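Local coordinates for protein argonaute (Methanocaldococcus jannaschii, PDB 5G5S), which cuts single-stranded DNA targets that pair with short single-stranded DNA guides, and may defend the cell against invading genetic elements, at residues K584-S587 / K588-S592; Y15-E19 / E20-K24; E248-P252 / Q253-L257; V607-D611 / Y612-S616. One frame throughout, in Å; residues are numbered along the deposited sequence.

Contact 1: K584-S587 / K588-S592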
# COMPACT_ATOMS: atom_id res chain seq x y z
N LYS A 584 -13.93 12.94 -19.22
CA LYS A 584 -13.88 13.78 -20.43
C LYS A 584 -14.72 15.04 -20.21
O LYS A 584 -14.24 16.13 -20.49
CB LYS A 584 -14.39 13.01 -21.66
CG LYS A 584 -13.34 12.16 -22.33
CD LYS A 584 -13.75 11.76 -23.75
CE LYS A 584 -14.27 10.34 -23.83
NZ LYS A 584 -14.80 10.03 -25.19
N GLU A 585 -15.94 14.89 -19.64
CA GLU A 585 -16.86 16.00 -19.34
C GLU A 585 -16.37 16.90 -18.20
O GLU A 585 -16.48 18.12 -18.31
CB GLU A 585 -18.30 15.49 -19.06
CG GLU A 585 -18.97 14.78 -20.22
CD GLU A 585 -19.04 15.56 -21.52
OE1 GLU A 585 -19.75 16.60 -21.55
OE2 GLU A 585 -18.38 15.15 -22.50
N ILE A 586 -15.83 16.30 -17.13
CA ILE A 586 -15.28 17.00 -15.96
C ILE A 586 -14.12 17.95 -16.35
O ILE A 586 -14.07 19.07 -15.84
CB ILE A 586 -14.95 15.99 -14.81
CG1 ILE A 586 -16.03 16.05 -13.72
CG2 ILE A 586 -13.56 16.19 -14.20
CD1 ILE A 586 -16.19 14.77 -12.92
N SER A 587 -13.22 17.50 -17.26
CA SER A 587 -12.07 18.28 -17.72
C SER A 587 -12.52 19.55 -18.43
O SER A 587 -11.92 20.61 -18.20
CB SER A 587 -11.16 17.44 -18.63
OG SER A 587 -11.77 17.13 -19.87
N LYS A 588 -13.57 19.46 -19.27
CA LYS A 588 -14.08 20.64 -19.95
C LYS A 588 -14.94 21.51 -19.03
O LYS A 588 -14.89 22.73 -19.15
CB LYS A 588 -14.69 20.35 -21.33
CG LYS A 588 -16.00 19.58 -21.37
CD LYS A 588 -16.40 19.41 -22.83
CE LYS A 588 -17.65 18.59 -23.01
NZ LYS A 588 -18.07 18.53 -24.44
N GLU A 589 -15.63 20.90 -18.05
CA GLU A 589 -16.42 21.63 -17.07
C GLU A 589 -15.51 22.42 -16.11
O GLU A 589 -15.81 23.57 -15.82
CB GLU A 589 -17.37 20.69 -16.30
CG GLU A 589 -18.40 21.40 -15.44
CD GLU A 589 -19.33 22.35 -16.18
OE1 GLU A 589 -20.31 21.86 -16.79
OE2 GLU A 589 -19.06 23.57 -16.17
N LEU A 590 -14.38 21.81 -15.65
CA LEU A 590 -13.42 22.48 -14.76
C LEU A 590 -12.42 23.37 -15.50
O LEU A 590 -11.86 24.27 -14.88
CB LEU A 590 -12.63 21.47 -13.92
CG LEU A 590 -13.36 20.65 -12.86
CD1 LEU A 590 -12.45 19.53 -12.37
CD2 LEU A 590 -13.81 21.51 -11.69
N ASN A 591 -12.17 23.11 -16.82
CA ASN A 591 -11.15 23.78 -17.65
C ASN A 591 -9.77 23.43 -17.05
O ASN A 591 -8.88 24.28 -16.92
CB ASN A 591 -11.38 25.29 -17.79
CG ASN A 591 -10.36 25.97 -18.68
OD1 ASN A 591 -10.05 25.49 -19.77
ND2 ASN A 591 -9.79 27.07 -18.20
N SER A 592 -9.64 22.15 -16.68
CA SER A 592 -8.50 21.58 -16.01
C SER A 592 -7.96 20.40 -16.76
O SER A 592 -8.71 19.69 -17.42
CB SER A 592 -8.89 21.13 -14.61
OG SER A 592 -9.19 22.24 -13.77

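Contact 2: Y15-E19 / E20-K24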
# COMPACT_ATOMS: atom_id res chain seq x y z
N TYR A 15 10.18 -14.42 -19.84
CA TYR A 15 10.77 -15.46 -20.69
C TYR A 15 9.97 -15.58 -21.98
O TYR A 15 8.74 -15.67 -21.93
CB TYR A 15 10.82 -16.82 -19.95
CG TYR A 15 11.50 -16.75 -18.60
CD1 TYR A 15 10.81 -16.29 -17.48
CD2 TYR A 15 12.84 -17.10 -18.45
CE1 TYR A 15 11.45 -16.16 -16.24
CE2 TYR A 15 13.48 -16.99 -17.22
CZ TYR A 15 12.78 -16.50 -16.12
OH TYR A 15 13.41 -16.37 -14.92
N LYS A 16 10.68 -15.56 -23.13
CA LYS A 16 10.09 -15.62 -24.46
C LYS A 16 9.29 -16.88 -24.70
O LYS A 16 9.83 -17.98 -24.58
CB LYS A 16 11.15 -15.42 -25.56
N ILE A 17 7.99 -16.72 -25.02
CA ILE A 17 7.09 -17.82 -25.35
C ILE A 17 7.47 -18.32 -26.74
O ILE A 17 7.63 -17.52 -27.67
CB ILE A 17 5.59 -17.39 -25.28
CG1 ILE A 17 5.20 -16.88 -23.87
CG2 ILE A 17 4.64 -18.53 -25.74
CD1 ILE A 17 4.06 -15.88 -23.87
N LYS A 18 7.63 -19.65 -26.87
CA LYS A 18 7.99 -20.33 -28.12
C LYS A 18 6.85 -20.23 -29.12
O LYS A 18 5.68 -20.23 -28.73
CB LYS A 18 8.38 -21.79 -27.86
CG LYS A 18 9.67 -21.90 -27.06
CD LYS A 18 9.98 -23.32 -26.65
CE LYS A 18 11.31 -23.40 -25.94
NZ LYS A 18 11.59 -24.77 -25.47
N GLU A 19 7.22 -20.08 -30.40
CA GLU A 19 6.40 -19.91 -31.60
C GLU A 19 5.13 -20.78 -31.65
O GLU A 19 4.04 -20.25 -31.88
CB GLU A 19 7.25 -20.15 -32.85
CG GLU A 19 8.38 -19.15 -33.03
CD GLU A 19 8.16 -18.17 -34.16
OE1 GLU A 19 7.53 -17.11 -33.91
OE2 GLU A 19 8.60 -18.45 -35.30
N GLU A 20 5.28 -22.10 -31.42
CA GLU A 20 4.19 -23.10 -31.43
C GLU A 20 3.04 -22.77 -30.47
O GLU A 20 1.91 -23.21 -30.69
CB GLU A 20 4.73 -24.51 -31.12
CG GLU A 20 6.21 -24.59 -30.78
CD GLU A 20 6.68 -25.82 -30.02
OE1 GLU A 20 5.97 -26.86 -30.05
OE2 GLU A 20 7.77 -25.75 -29.40
N PHE A 21 3.34 -22.00 -29.40
CA PHE A 21 2.40 -21.62 -28.35
C PHE A 21 1.79 -20.22 -28.51
O PHE A 21 0.97 -19.80 -27.68
CB PHE A 21 3.04 -21.84 -26.96
CG PHE A 21 3.74 -23.18 -26.87
CD1 PHE A 21 3.00 -24.36 -26.84
CD2 PHE A 21 5.12 -23.27 -26.89
CE1 PHE A 21 3.65 -25.60 -26.80
CE2 PHE A 21 5.76 -24.51 -26.85
CZ PHE A 21 5.02 -25.67 -26.80
N ILE A 22 2.15 -19.50 -29.58
CA ILE A 22 1.58 -18.20 -29.88
C ILE A 22 0.50 -18.42 -30.97
O ILE A 22 0.83 -18.94 -32.04
CB ILE A 22 2.65 -17.15 -30.30
CG1 ILE A 22 3.62 -16.84 -29.15
CG2 ILE A 22 1.99 -15.86 -30.84
CD1 ILE A 22 5.00 -16.41 -29.60
N PRO A 23 -0.77 -18.03 -30.72
CA PRO A 23 -1.79 -18.20 -31.77
C PRO A 23 -1.53 -17.29 -32.97
O PRO A 23 -1.04 -16.18 -32.82
CB PRO A 23 -3.10 -17.85 -31.06
CG PRO A 23 -2.71 -17.02 -29.90
CD PRO A 23 -1.33 -17.39 -29.50
N LYS A 24 -1.78 -17.79 -34.18
CA LYS A 24 -1.56 -17.01 -35.40
C LYS A 24 -2.71 -16.02 -35.61
O LYS A 24 -2.49 -14.88 -36.04
CB LYS A 24 -1.41 -17.94 -36.63
CG LYS A 24 0.01 -18.43 -36.84

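Contact 3: E248-P252 / Q253-L257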
# COMPACT_ATOMS: atom_id res chain seq x y z
N GLU A 248 -22.08 -10.06 5.50
CA GLU A 248 -22.31 -11.03 6.57
C GLU A 248 -21.35 -10.82 7.77
O GLU A 248 -20.21 -10.38 7.56
CB GLU A 248 -22.22 -12.47 6.04
N PRO A 249 -21.78 -11.13 9.02
CA PRO A 249 -20.88 -10.96 10.17
C PRO A 249 -19.88 -12.11 10.31
O PRO A 249 -20.22 -13.28 10.08
CB PRO A 249 -21.83 -10.88 11.38
CG PRO A 249 -23.24 -11.05 10.82
CD PRO A 249 -23.10 -11.64 9.46
N PHE A 250 -18.65 -11.77 10.73
CA PHE A 250 -17.54 -12.70 10.91
C PHE A 250 -17.22 -12.92 12.39
O PHE A 250 -17.38 -12.01 13.20
CB PHE A 250 -16.30 -12.18 10.18
CG PHE A 250 -16.35 -12.29 8.67
CD1 PHE A 250 -17.29 -11.58 7.93
CD2 PHE A 250 -15.45 -13.10 7.99
CE1 PHE A 250 -17.34 -11.69 6.55
CE2 PHE A 250 -15.49 -13.20 6.60
CZ PHE A 250 -16.43 -12.49 5.88
N ALA A 251 -16.77 -14.13 12.74
CA ALA A 251 -16.37 -14.48 14.11
C ALA A 251 -14.85 -14.75 14.09
O ALA A 251 -14.43 -15.76 13.50
CB ALA A 251 -17.14 -15.70 14.59
N PRO A 252 -13.99 -13.84 14.65
CA PRO A 252 -12.53 -14.03 14.60
C PRO A 252 -11.97 -15.41 14.96
O PRO A 252 -10.93 -15.79 14.43
CB PRO A 252 -11.98 -12.91 15.49
CG PRO A 252 -13.15 -12.39 16.25
CD PRO A 252 -14.32 -12.57 15.34
N GLN A 253 -12.69 -16.18 15.80
CA GLN A 253 -12.34 -17.55 16.18
C GLN A 253 -12.41 -18.51 14.98
O GLN A 253 -11.69 -19.51 14.95
CB GLN A 253 -13.29 -18.05 17.30
CG GLN A 253 -12.73 -19.21 18.14
CD GLN A 253 -13.61 -19.65 19.30
OE1 GLN A 253 -14.37 -18.87 19.89
NE2 GLN A 253 -13.46 -20.90 19.70
N PHE A 254 -13.27 -18.20 13.99
CA PHE A 254 -13.52 -19.01 12.79
C PHE A 254 -12.58 -18.70 11.61
O PHE A 254 -12.62 -19.42 10.61
CB PHE A 254 -14.99 -18.87 12.35
CG PHE A 254 -16.10 -19.24 13.32
CD1 PHE A 254 -15.82 -19.81 14.55
CD2 PHE A 254 -17.43 -19.02 12.99
CE1 PHE A 254 -16.84 -20.15 15.44
CE2 PHE A 254 -18.46 -19.36 13.88
CZ PHE A 254 -18.15 -19.92 15.10
N CYS A 255 -11.76 -17.64 11.73
CA CYS A 255 -10.87 -17.19 10.65
C CYS A 255 -9.38 -17.40 10.96
O CYS A 255 -8.99 -17.52 12.13
CB CYS A 255 -11.16 -15.74 10.28
SG CYS A 255 -12.91 -15.29 10.34
N ASN A 256 -8.55 -17.39 9.89
CA ASN A 256 -7.09 -17.51 9.97
C ASN A 256 -6.39 -16.45 9.14
O ASN A 256 -6.78 -16.21 8.00
CB ASN A 256 -6.62 -18.87 9.50
CG ASN A 256 -7.10 -19.97 10.37
OD1 ASN A 256 -8.23 -20.42 10.25
ND2 ASN A 256 -6.25 -20.40 11.29
N LEU A 257 -5.32 -15.87 9.70
CA LEU A 257 -4.49 -14.87 9.02
C LEU A 257 -3.69 -15.51 7.91
O LEU A 257 -3.18 -16.62 8.07
CB LEU A 257 -3.54 -14.18 10.00
CG LEU A 257 -4.16 -13.15 10.91
CD1 LEU A 257 -3.32 -12.98 12.13
CD2 LEU A 257 -4.34 -11.80 10.20

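Contact 4: V607-D611 / Y612-S616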
# COMPACT_ATOMS: atom_id res chain seq x y z
N VAL A 607 12.99 -7.95 -10.69
CA VAL A 607 14.25 -7.52 -11.29
C VAL A 607 15.35 -8.26 -10.55
O VAL A 607 15.47 -8.15 -9.33
CB VAL A 607 14.47 -5.98 -11.28
CG1 VAL A 607 15.61 -5.58 -12.21
CG2 VAL A 607 13.19 -5.24 -11.67
N PHE A 608 16.14 -9.07 -11.29
CA PHE A 608 17.19 -9.89 -10.70
C PHE A 608 18.44 -9.06 -10.39
O PHE A 608 19.48 -9.23 -11.03
CB PHE A 608 17.48 -11.13 -11.58
CG PHE A 608 16.30 -11.99 -12.02
CD1 PHE A 608 15.08 -11.94 -11.34
CD2 PHE A 608 16.43 -12.89 -13.07
CE1 PHE A 608 14.00 -12.73 -11.74
CE2 PHE A 608 15.36 -13.71 -13.45
CZ PHE A 608 14.16 -13.62 -12.79
N THR A 609 18.31 -8.12 -9.41
CA THR A 609 19.37 -7.21 -8.96
C THR A 609 19.18 -6.67 -7.54
O THR A 609 18.05 -6.56 -7.05
CB THR A 609 19.59 -6.05 -9.96
OG1 THR A 609 20.81 -5.40 -9.60
CG2 THR A 609 18.43 -5.02 -9.95
N SER A 610 20.27 -6.24 -6.92
CA SER A 610 20.26 -5.61 -5.60
C SER A 610 20.38 -4.09 -5.75
O SER A 610 20.30 -3.36 -4.76
CB SER A 610 21.38 -6.17 -4.73
OG SER A 610 21.16 -7.55 -4.48
N ASP A 611 20.54 -3.62 -7.00
CA ASP A 611 20.61 -2.20 -7.34
C ASP A 611 19.20 -1.55 -7.22
O ASP A 611 18.19 -2.25 -7.27
CB ASP A 611 21.23 -2.00 -8.74
CG ASP A 611 21.62 -0.56 -9.09
OD1 ASP A 611 21.77 0.27 -8.16
OD2 ASP A 611 21.76 -0.27 -10.30
N TYR A 612 19.18 -0.24 -7.02
CA TYR A 612 17.97 0.55 -6.78
C TYR A 612 18.13 1.93 -7.40
O TYR A 612 19.20 2.23 -7.92
CB TYR A 612 17.71 0.64 -5.26
CG TYR A 612 18.80 1.36 -4.48
CD1 TYR A 612 19.97 0.70 -4.10
CD2 TYR A 612 18.67 2.70 -4.13
CE1 TYR A 612 20.99 1.36 -3.43
CE2 TYR A 612 19.69 3.38 -3.46
CZ TYR A 612 20.83 2.70 -3.08
OH TYR A 612 21.81 3.35 -2.37
N ARG A 613 17.07 2.79 -7.31
CA ARG A 613 17.03 4.13 -7.90
C ARG A 613 17.05 3.94 -9.44
O ARG A 613 17.62 4.74 -10.17
CB ARG A 613 18.21 4.99 -7.38
CG ARG A 613 18.09 6.49 -7.56
CD ARG A 613 19.34 7.20 -7.04
NE ARG A 613 20.20 7.63 -8.14
CZ ARG A 613 21.32 8.33 -8.00
NH1 ARG A 613 21.75 8.69 -6.79
NH2 ARG A 613 22.03 8.69 -9.07
N ILE A 614 16.37 2.85 -9.91
CA ILE A 614 16.29 2.43 -11.32
C ILE A 614 14.85 2.23 -11.82
O ILE A 614 13.96 1.85 -11.06
CB ILE A 614 17.21 1.20 -11.65
CG1 ILE A 614 16.87 -0.04 -10.78
CG2 ILE A 614 18.70 1.58 -11.56
CD1 ILE A 614 17.34 -1.37 -11.36
N GLY A 615 14.67 2.48 -13.11
CA GLY A 615 13.38 2.37 -13.78
C GLY A 615 13.49 1.98 -15.23
O GLY A 615 14.45 2.37 -15.91
N SER A 616 12.52 1.20 -15.71
CA SER A 616 12.46 0.77 -17.11
C SER A 616 11.01 0.62 -17.59
O SER A 616 10.09 0.84 -16.80
CB SER A 616 13.25 -0.52 -17.32
OG SER A 616 13.46 -0.76 -18.70

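Contact 1: K584-S587 / K588-S592
Glu585 and Lys588 lie side by side on one turn of helix 577-590 and point the same way. Lys588 sets off between its backbone N and carbonyl carbon (chi1 69°) and then runs fully extended, which lays it back along the preceding turn. Its CB sits 3.7 Å from Ser587 C. CG comes next and rests 3.4 Å from Glu585 O. Further out, CE reaches the carboxylate and stands 3.2 Å from Glu585 OE1. At the tip, NZ is equidistant from the two carboxylate oxygens, 3.9 Å from Glu585 OE1 and from OE2, so the salt bridge is long. Glu585 meets it with a chain bent at chi2.

On another side of the helix Ile586 and Leu590 also run side by side, CG2 of the first 4.0 Å from CD1 of the second. Both pack on Ile551 of helix 547-556. Ser587 turns its OG back to Lys584 O, 2.7 Å away, and OG also takes the backbone N-H of Gly647. The helix then ends. Asn591 has positive phi, and Ser587 O receives Ser592 N, five residues on, at 3.1 Å, plus a weak bond from Asn591 N. Beyond it Ser592 OG bonds Met562 O and Lys565 N, and Asn591 ND2 bonds Asn564 OD1.

The helix belongs to a beta-alpha-beta unit of the PIWI domain. Its outer pair is exposed and its charges are well separated, so the attraction is probably modest, while the backbone bonds and side-chain anchors fix the helix end.

Contact 2: Y15-E19 / E20-K24
Phe21 and Ile22 fold back on Lys18 and Glu19 through two backbone hydrogen bonds, each three residues long. Phe21 N donates to Lys18 O at 3.0 Å, and Ile22 N donates to Glu19 O at 3.1 Å.

The apolar contacts gather round Ile17. Its CG2 branch is anti to the backbone N and reaches two neighbours at once: Phe21 CB at 3.9 Å and Ile22 CG1 at the same distance. Lys18 lends the aliphatic root of its chain, with CB 3.7 Å from Phe21 CD2. Glu20 CB lies over the centre of one face of the Phe21 ring. Elsewhere that ring meets Phe296 edge-to-face and touches Leu108 of helix 97-111, which Ile17 touches too.

Ile22 also touches a polar atom. Its CD1 methyl comes within 3.4 Å of Ile17 O, a close approach to a backbone oxygen rather than an apolar pair.

Lys18 NZ and Glu20 OE2 carry opposite charges but stay 5.6 Å apart, so any attraction is probably slight. The Lys18 side chain passes about 5 Å from a bound magnesium ion.

The arrangement is a short 3-10 turn with an apolar inner side. It leads from strand 14-16 into the N-terminal domain, whose sheet is entered at strand 25-31.

Contact 3: E248-P252 / Q253-L257
Ala251 O accepts Phe254 N at 2.7 Å, and a weak bond from Cys255 N to Pro252 O (3.4 Å) follows it, so the chain makes a tight turn just before strand 255-260.

The turn brings the Ala251 methyl against Phe254. Its CB lies over one face of the ring, 3.9 Å from the centroid and 19° off the normal, a CH-pi contact. It is offset toward the rim, and its nearest ring atom is Phe254 CD2 at 3.7 Å. Phe254 CG is anti to its carbonyl carbon (chi1 -58°), which carries the ring back over the turn to the methyl. The same ring stacks with Phe231 and packs against Ile212, Met213 and Ile216 of helix 206-219.

Cys255 approaches Phe250 differently. Its sulfur lies at the ring edge, near the ring plane, with SG 4.1 Å from Phe250 CD2 and 5.5 Å from the ring centroid. This is a sulfur-aromatic contact made at the rim. SG is also 3.5 Å from Ala251 O.

Gln253 extends its chain away from the turn. Its buried amide NE2 is held by two backbone oxygens, Phe231 O and Glu233 O, which tie the turn to the end of helix 225-231 and the residues just after it.

The turn lies in the PAZ domain, the module that holds the 3' end of the guide DNA. It leads into strand 255-260, which pairs with strands 185-188 and 150-163. Phe250 stands about 4 Å, side chain to side chain, from Tyr196, which interacts with that end.

Contact 4: V607-D611 / Y612-S616
The Tyr612 ring meets the preceding backbone with one edge: Ser610 O lies near the ring plane, 4.1 Å from Tyr612 CD1. Asp611 C approaches the ring obliquely. The second flat group, the Asp611 carboxylate, is turned back to its own chain. OD1 accepts a weak bond from Tyr612 N at 2.9 Å, while OD2 lies 3.8 Å from Ile614 CG2, where the two side chains cross.

Two local motifs shape this entry into strand 614-618 of the PIWI domain. The first is an ST turn. The second is a G1 beta bulge, in which Arg613 and Ile614 both face Leu625 of the neighbouring strand 621-625. Arg613 has the positive phi (67°) that goes with such a bulge.

The carboxylate has stronger partners on other strands. Lys308 makes a salt bridge with OD1 and also bonds Tyr612 O. It thus links two acceptors, Asp611 OD1 and Tyr612 O, that stand only 3.2 Å apart, and its charge probably eases their closeness. Tyr10 OH is hydrogen-bonded to OD2. Strands 302-308 and 7-12 therefore both bond this one side chain, which probably fixes the carboxylate's rotation.

Thr609 and Ile614 reach toward each other tip to tip, with CG2 4.1 Å from CD1. Both touch Tyr10 as well.

Thr609 OG1 receives Asp611 N at 3.2 Å in a nearly straight bond (169°), which closes the ST turn; a hydroxyl set anti to the Thr609 backbone N (chi1 -167°) faces the chain that follows.

Along the chain the contacts come in the order 2, 3, 1, 4. Contacts 2 and 3 reach the same antiparallel sheet: strands 14-16 and 255-260 both pair with strand 150-163, yet their centres are 44 Å apart. Contacts 1 and 4 belong to the PIWI domain, 38 Å apart between centres. Helix 577-590 of contact 1 runs into strand 593-600, and contact 4 leads into strand 614-618 of the same mixed sheet. Contacts 2 and 4 alone touch, with Tyr15 OH 3.6 Å from Phe608 CZ. There Tyr15 of strand 14-16 packs on Phe608 of the loop before strand 614-618, tying the N-terminal part of the chain to the PIWI region.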